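Local structure of putative 2,5-diketo-D-gluconic acid reductase B (Sinorhizobium meliloti, 3UP8) at residues D217-H227 and E272-A280. The protein probably reduces methylglyoxal to hydroxyacetone with NADPH as hydride donor, as a member of the aldo/keto reductase family. Numbering follows the deposited sequence.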
ATOM      1  N   ASP A 217      10.660   2.968  19.912  1.00 31.99           N
ATOM      2  CA  ASP A 217       9.700   3.736  20.684  1.00 32.21           C
ATOM      3  C   ASP A 217       9.361   3.028  21.997  1.00 32.65           C
ATOM      4  O   ASP A 217       8.966   1.857  21.987  1.00 32.33           O
ATOM      5  CB  ASP A 217       8.436   4.012  19.871  1.00 32.24           C
ATOM      6  CG  ASP A 217       7.555   5.070  20.507  1.00 32.55           C
ATOM      7  OD1 ASP A 217       6.917   4.771  21.534  1.00 33.21           O
ATOM      8  OD2 ASP A 217       7.479   6.198  19.976  1.00 33.24           O
ATOM      9  N   PRO A 218       9.525   3.737  23.130  1.00 33.04           N
ATOM     10  CA  PRO A 218       9.261   3.155  24.454  1.00 33.32           C
ATOM     11  C   PRO A 218       7.779   2.868  24.700  1.00 33.45           C
ATOM     12  O   PRO A 218       7.452   1.833  25.288  1.00 33.12           O
ATOM     13  CB  PRO A 218       9.767   4.229  25.427  1.00 33.19           C
ATOM     14  CG  PRO A 218       9.725   5.512  24.643  1.00 33.51           C
ATOM     15  CD  PRO A 218      10.026   5.124  23.222  1.00 33.02           C
ATOM     16  N   LEU A 219       6.893   3.765  24.265  1.00 33.34           N
ATOM     17  CA  LEU A 219       5.464   3.516  24.414  1.00 33.85           C
ATOM     18  C   LEU A 219       5.038   2.262  23.636  1.00 34.03           C
ATOM     19  O   LEU A 219       4.285   1.426  24.155  1.00 33.96           O
ATOM     20  CB  LEU A 219       4.621   4.734  24.022  1.00 33.54           C
ATOM     21  CG  LEU A 219       3.093   4.539  23.999  1.00 34.24           C
ATOM     22  CD1 LEU A 219       2.494   4.398  25.401  1.00 33.93           C
ATOM     23  CD2 LEU A 219       2.406   5.675  23.249  1.00 34.45           C
ATOM     24  N   LEU A 220       5.534   2.128  22.407  1.00 34.08           N
ATOM     25  CA  LEU A 220       5.191   0.977  21.558  1.00 33.96           C
ATOM     26  C   LEU A 220       5.781  -0.333  22.072  1.00 34.37           C
ATOM     27  O   LEU A 220       5.170  -1.390  21.934  1.00 34.31           O
ATOM     28  CB  LEU A 220       5.598   1.216  20.099  1.00 33.56           C
ATOM     29  CG  LEU A 220       5.026   2.466  19.421  1.00 32.73           C
ATOM     30  CD1 LEU A 220       5.467   2.543  17.955  1.00 32.10           C
ATOM     31  CD2 LEU A 220       3.509   2.544  19.546  1.00 30.91           C
ATOM     32  N   THR A 221       6.968  -0.262  22.667  1.00 34.77           N
ATOM     33  CA  THR A 221       7.566  -1.430  23.308  1.00 35.21           C
ATOM     34  C   THR A 221       6.755  -1.822  24.546  1.00 35.67           C
ATOM     35  O   THR A 221       6.609  -3.009  24.841  1.00 35.78           O
ATOM     36  CB  THR A 221       9.044  -1.180  23.682  1.00 35.20           C
ATOM     37  OG1 THR A 221       9.775  -0.808  22.508  1.00 34.22           O
ATOM     38  CG2 THR A 221       9.675  -2.427  24.278  1.00 35.07           C
ATOM     39  N   GLU A 222       6.217  -0.823  25.247  1.00 36.37           N
ATOM     40  CA  GLU A 222       5.409  -1.059  26.441  1.00 36.87           C
ATOM     41  C   GLU A 222       4.103  -1.761  26.082  1.00 37.23           C
ATOM     42  O   GLU A 222       3.715  -2.752  26.714  1.00 36.92           O
ATOM     43  CB  GLU A 222       5.113   0.246  27.192  1.00 37.06           C
ATOM     44  CG  GLU A 222       4.480   0.002  28.571  1.00 37.78           C
ATOM     45  CD  GLU A 222       3.779   1.217  29.160  1.00 39.28           C
ATOM     46  OE1 GLU A 222       4.166   2.372  28.853  1.00 39.44           O
ATOM     47  OE2 GLU A 222       2.843   1.010  29.961  1.00 39.87           O
ATOM     48  N   ILE A 223       3.425  -1.245  25.062  1.00 37.12           N
ATOM     49  CA  ILE A 223       2.168  -1.834  24.631  1.00 36.93           C
ATOM     50  C   ILE A 223       2.410  -3.238  24.095  1.00 36.89           C
ATOM     51  O   ILE A 223       1.665  -4.161  24.419  1.00 37.17           O
ATOM     52  CB  ILE A 223       1.432  -0.936  23.634  1.00 36.88           C
ATOM     53  CG1 ILE A 223       1.032   0.369  24.331  1.00 36.80           C
ATOM     54  CG2 ILE A 223       0.194  -1.639  23.090  1.00 36.86           C
ATOM     55  CD1 ILE A 223       0.497   1.459  23.405  1.00 36.13           C
ATOM     56  N   GLY A 224       3.477  -3.397  23.320  1.00 36.95           N
ATOM     57  CA  GLY A 224       3.878  -4.694  22.781  1.00 37.46           C
ATOM     58  C   GLY A 224       4.102  -5.740  23.853  1.00 37.85           C
ATOM     59  O   GLY A 224       3.678  -6.890  23.709  1.00 37.72           O
ATOM     60  N   GLY A 225       4.767  -5.328  24.930  1.00 38.05           N
ATOM     61  CA  GLY A 225       5.005  -6.192  26.080  1.00 38.40           C
ATOM     62  C   GLY A 225       3.737  -6.759  26.687  1.00 38.18           C
ATOM     63  O   GLY A 225       3.678  -7.955  26.981  1.00 39.00           O
ATOM     64  N   ARG A 226       2.729  -5.908  26.877  1.00 38.10           N
ATOM     65  CA  ARG A 226       1.418  -6.341  27.370  1.00 38.24           C
ATOM     66  C   ARG A 226       0.794  -7.498  26.572  1.00 38.22           C
ATOM     67  O   ARG A 226       0.021  -8.282  27.129  1.00 38.60           O
ATOM     68  CB  ARG A 226       0.422  -5.179  27.382  1.00 38.13           C
ATOM     69  CG  ARG A 226       0.899  -3.924  28.066  1.00 39.09           C
ATOM     70  CD  ARG A 226      -0.214  -2.898  28.074  1.00 39.63           C
ATOM     71  NE  ARG A 226       0.224  -1.585  28.547  1.00 40.98           N
ATOM     72  CZ  ARG A 226      -0.455  -0.455  28.361  1.00 41.14           C
ATOM     73  NH1 ARG A 226      -1.605  -0.462  27.705  1.00 41.94           N
ATOM     74  NH2 ARG A 226       0.012   0.692  28.832  1.00 42.15           N
ATOM     75  N   HIS A 227       1.116  -7.599  25.279  1.00 37.37           N
ATOM     76  CA  HIS A 227       0.466  -8.572  24.383  1.00 36.54           C
ATOM     77  C   HIS A 227       1.389  -9.701  23.937  1.00 36.48           C
ATOM     78  O   HIS A 227       0.985 -10.573  23.161  1.00 36.95           O
ATOM     79  CB  HIS A 227      -0.086  -7.866  23.134  1.00 36.41           C
ATOM     80  CG  HIS A 227      -1.167  -6.878  23.421  1.00 34.68           C
ATOM     81  ND1 HIS A 227      -2.463  -7.254  23.693  1.00 34.04           N
ATOM     82  CD2 HIS A 227      -1.152  -5.526  23.458  1.00 34.10           C
ATOM     83  CE1 HIS A 227      -3.200  -6.177  23.896  1.00 32.49           C
ATOM     84  NE2 HIS A 227      -2.427  -5.115  23.764  1.00 34.27           N
ATOM     85  N   GLU A 272      -5.137   1.963  24.229  1.00 37.05           N
ATOM     86  CA  GLU A 272      -3.901   1.734  23.491  1.00 36.21           C
ATOM     87  C   GLU A 272      -3.921   2.401  22.109  1.00 35.43           C
ATOM     88  O   GLU A 272      -2.904   2.940  21.676  1.00 35.07           O
ATOM     89  CB  GLU A 272      -3.567   0.242  23.419  1.00 36.19           C
ATOM     90  CG  GLU A 272      -3.170  -0.328  24.790  1.00 36.86           C
ATOM     91  CD  GLU A 272      -2.988  -1.844  24.827  1.00 38.25           C
ATOM     92  OE1 GLU A 272      -3.525  -2.570  23.946  1.00 37.16           O
ATOM     93  OE2 GLU A 272      -2.293  -2.309  25.764  1.00 36.78           O
HETATM   94  N   MSE A 273      -5.083   2.393  21.454  1.00 34.81           N
HETATM   95  CA  MSE A 273      -5.272   3.044  20.148  1.00 34.44           C
HETATM   96  C   MSE A 273      -5.138   4.569  20.237  1.00 34.50           C
HETATM   97  O   MSE A 273      -4.448   5.186  19.420  1.00 34.06           O
HETATM   98  CB  MSE A 273      -6.636   2.674  19.540  1.00 34.45           C
HETATM   99  CG  MSE A 273      -6.790   1.198  19.146  1.00 33.93           C
HETATM  100 SE   MSE A 273      -5.709   0.628  17.601  1.00 33.41          SE
HETATM  101  CE  MSE A 273      -6.642   1.761  16.312  1.00 32.62           C
ATOM    102  N   ALA A 274      -5.805   5.172  21.223  1.00 34.34           N
ATOM    103  CA  ALA A 274      -5.715   6.615  21.471  1.00 34.06           C
ATOM    104  C   ALA A 274      -4.284   7.065  21.786  1.00 33.83           C
ATOM    105  O   ALA A 274      -3.848   8.111  21.308  1.00 34.17           O
ATOM    106  CB  ALA A 274      -6.669   7.032  22.610  1.00 34.44           C
ATOM    107  N   ALA A 275      -3.566   6.264  22.573  1.00 33.36           N
ATOM    108  CA  ALA A 275      -2.187   6.566  22.982  1.00 33.09           C
ATOM    109  C   ALA A 275      -1.211   6.540  21.807  1.00 32.88           C
ATOM    110  O   ALA A 275      -0.329   7.406  21.701  1.00 32.50           O
ATOM    111  CB  ALA A 275      -1.726   5.599  24.054  1.00 32.61           C
ATOM    112  N   VAL A 276      -1.356   5.542  20.934  1.00 32.60           N
ATOM    113  CA  VAL A 276      -0.515   5.472  19.731  1.00 32.41           C
ATOM    114  C   VAL A 276      -0.802   6.671  18.833  1.00 32.39           C
ATOM    115  O   VAL A 276       0.118   7.244  18.250  1.00 32.71           O
ATOM    116  CB  VAL A 276      -0.661   4.139  18.981  1.00 32.00           C
ATOM    117  CG1 VAL A 276       0.117   4.171  17.676  1.00 32.07           C
ATOM    118  CG2 VAL A 276      -0.132   3.011  19.833  1.00 32.45           C
ATOM    119  N   ARG A 277      -2.071   7.068  18.764  1.00 32.45           N
ATOM    120  CA  ARG A 277      -2.500   8.237  17.995  1.00 32.77           C
ATOM    121  C   ARG A 277      -1.821   9.542  18.464  1.00 32.39           C
ATOM    122  O   ARG A 277      -1.553  10.443  17.647  1.00 31.81           O
ATOM    123  CB  ARG A 277      -4.028   8.358  18.046  1.00 33.70           C
ATOM    124  CG  ARG A 277      -4.639   9.328  17.032  1.00 36.22           C
ATOM    125  CD  ARG A 277      -6.048   9.757  17.452  1.00 40.75           C
ATOM    126  NE  ARG A 277      -6.340  11.156  17.088  1.00 45.04           N
ATOM    127  CZ  ARG A 277      -5.953  12.233  17.786  1.00 46.49           C
ATOM    128  NH1 ARG A 277      -5.237  12.110  18.903  1.00 47.77           N
ATOM    129  NH2 ARG A 277      -6.272  13.451  17.357  1.00 48.18           N
ATOM    130  N   GLU A 278      -1.536   9.627  19.768  1.00 31.53           N
ATOM    131  CA  GLU A 278      -0.861  10.793  20.373  1.00 31.32           C
ATOM    132  C   GLU A 278       0.593  10.998  19.929  1.00 29.63           C
ATOM    133  O   GLU A 278       1.175  12.055  20.184  1.00 29.86           O
ATOM    134  CB  GLU A 278      -0.877  10.711  21.909  1.00 31.81           C
ATOM    135  CG  GLU A 278      -2.254  10.746  22.561  1.00 36.01           C
ATOM    136  CD  GLU A 278      -3.058  12.009  22.251  1.00 41.01           C
ATOM    137  OE1 GLU A 278      -2.462  13.046  21.854  1.00 42.67           O
ATOM    138  OE2 GLU A 278      -4.301  11.956  22.421  1.00 43.49           O
ATOM    139  N   LEU A 279       1.179   9.984  19.298  1.00 28.00           N
ATOM    140  CA  LEU A 279       2.564  10.053  18.840  1.00 26.66           C
ATOM    141  C   LEU A 279       2.789  10.941  17.611  1.00 26.25           C
ATOM    142  O   LEU A 279       3.934  11.186  17.249  1.00 26.07           O
ATOM    143  CB  LEU A 279       3.127   8.644  18.590  1.00 26.23           C
ATOM    144  CG  LEU A 279       3.263   7.726  19.808  1.00 26.64           C
ATOM    145  CD1 LEU A 279       3.714   6.329  19.380  1.00 23.85           C
ATOM    146  CD2 LEU A 279       4.214   8.326  20.848  1.00 26.36           C
ATOM    147  N   ALA A 280       1.716  11.425  16.983  1.00 25.51           N
ATOM    148  CA  ALA A 280       1.830  12.228  15.759  1.00 25.33           C
ATOM    149  C   ALA A 280       2.623  13.523  15.990  1.00 25.62           C
ATOM    150  O   ALA A 280       2.437  14.209  17.003  1.00 24.63           O
ATOM    151  CB  ALA A 280       0.460  12.524  15.169  1.00 24.92           C
TER
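Glu272 holds Arg226 and His227 through its two carboxylate oxygens. Its OE1 accepts a nearly straight hydrogen bond from His227 NE2 (2.8 Å), with the oxygen in the plane of the imidazole ring. Glu272 OE2 forms a salt bridge with Arg226 NH1 at 2.8 Å and is met on its anti lone pair. The guanidinium and carboxylate planes lie 26° apart. Arg226 NH2 bonds in turn to Glu222 OE2, so one guanidinium links two carboxylates. The extended Glu272 chain, with CG beside the backbone N (chi1 -69°), carries the carboxylate across to the other helix. A glutamine in its place would probably cost Arg226 its charged mate on this side and weaken the grip on His227.

Helix 218-227 and the 272-277 part of helix 270-277 run nearly antiparallel (164°) on the outside of the TIM barrel. Helix 218-227 follows barrel strand 202-206, and helix 270-277 comes after the last strand, 245-249.

Apolar side chains pack beside this polar end. Leu220 CD2 touches Val276 CG2 at 3.7 Å and also meets Leu279 CD1. Ile223 brings CD1 to Val276 CG2, while its methyl CG2 lies against the carboxylate carbon CD of Glu272 (3.6 Å). Leu219 CD2 reaches Leu279 CD2 at 4.0 Å.

Asp217 caps helix 218-227 by accepting from Leu220 N through OD1. Its OD2 lies 3.8 Å from Leu279 CD1 and is hydrogen-bonded to Tyr186 OH.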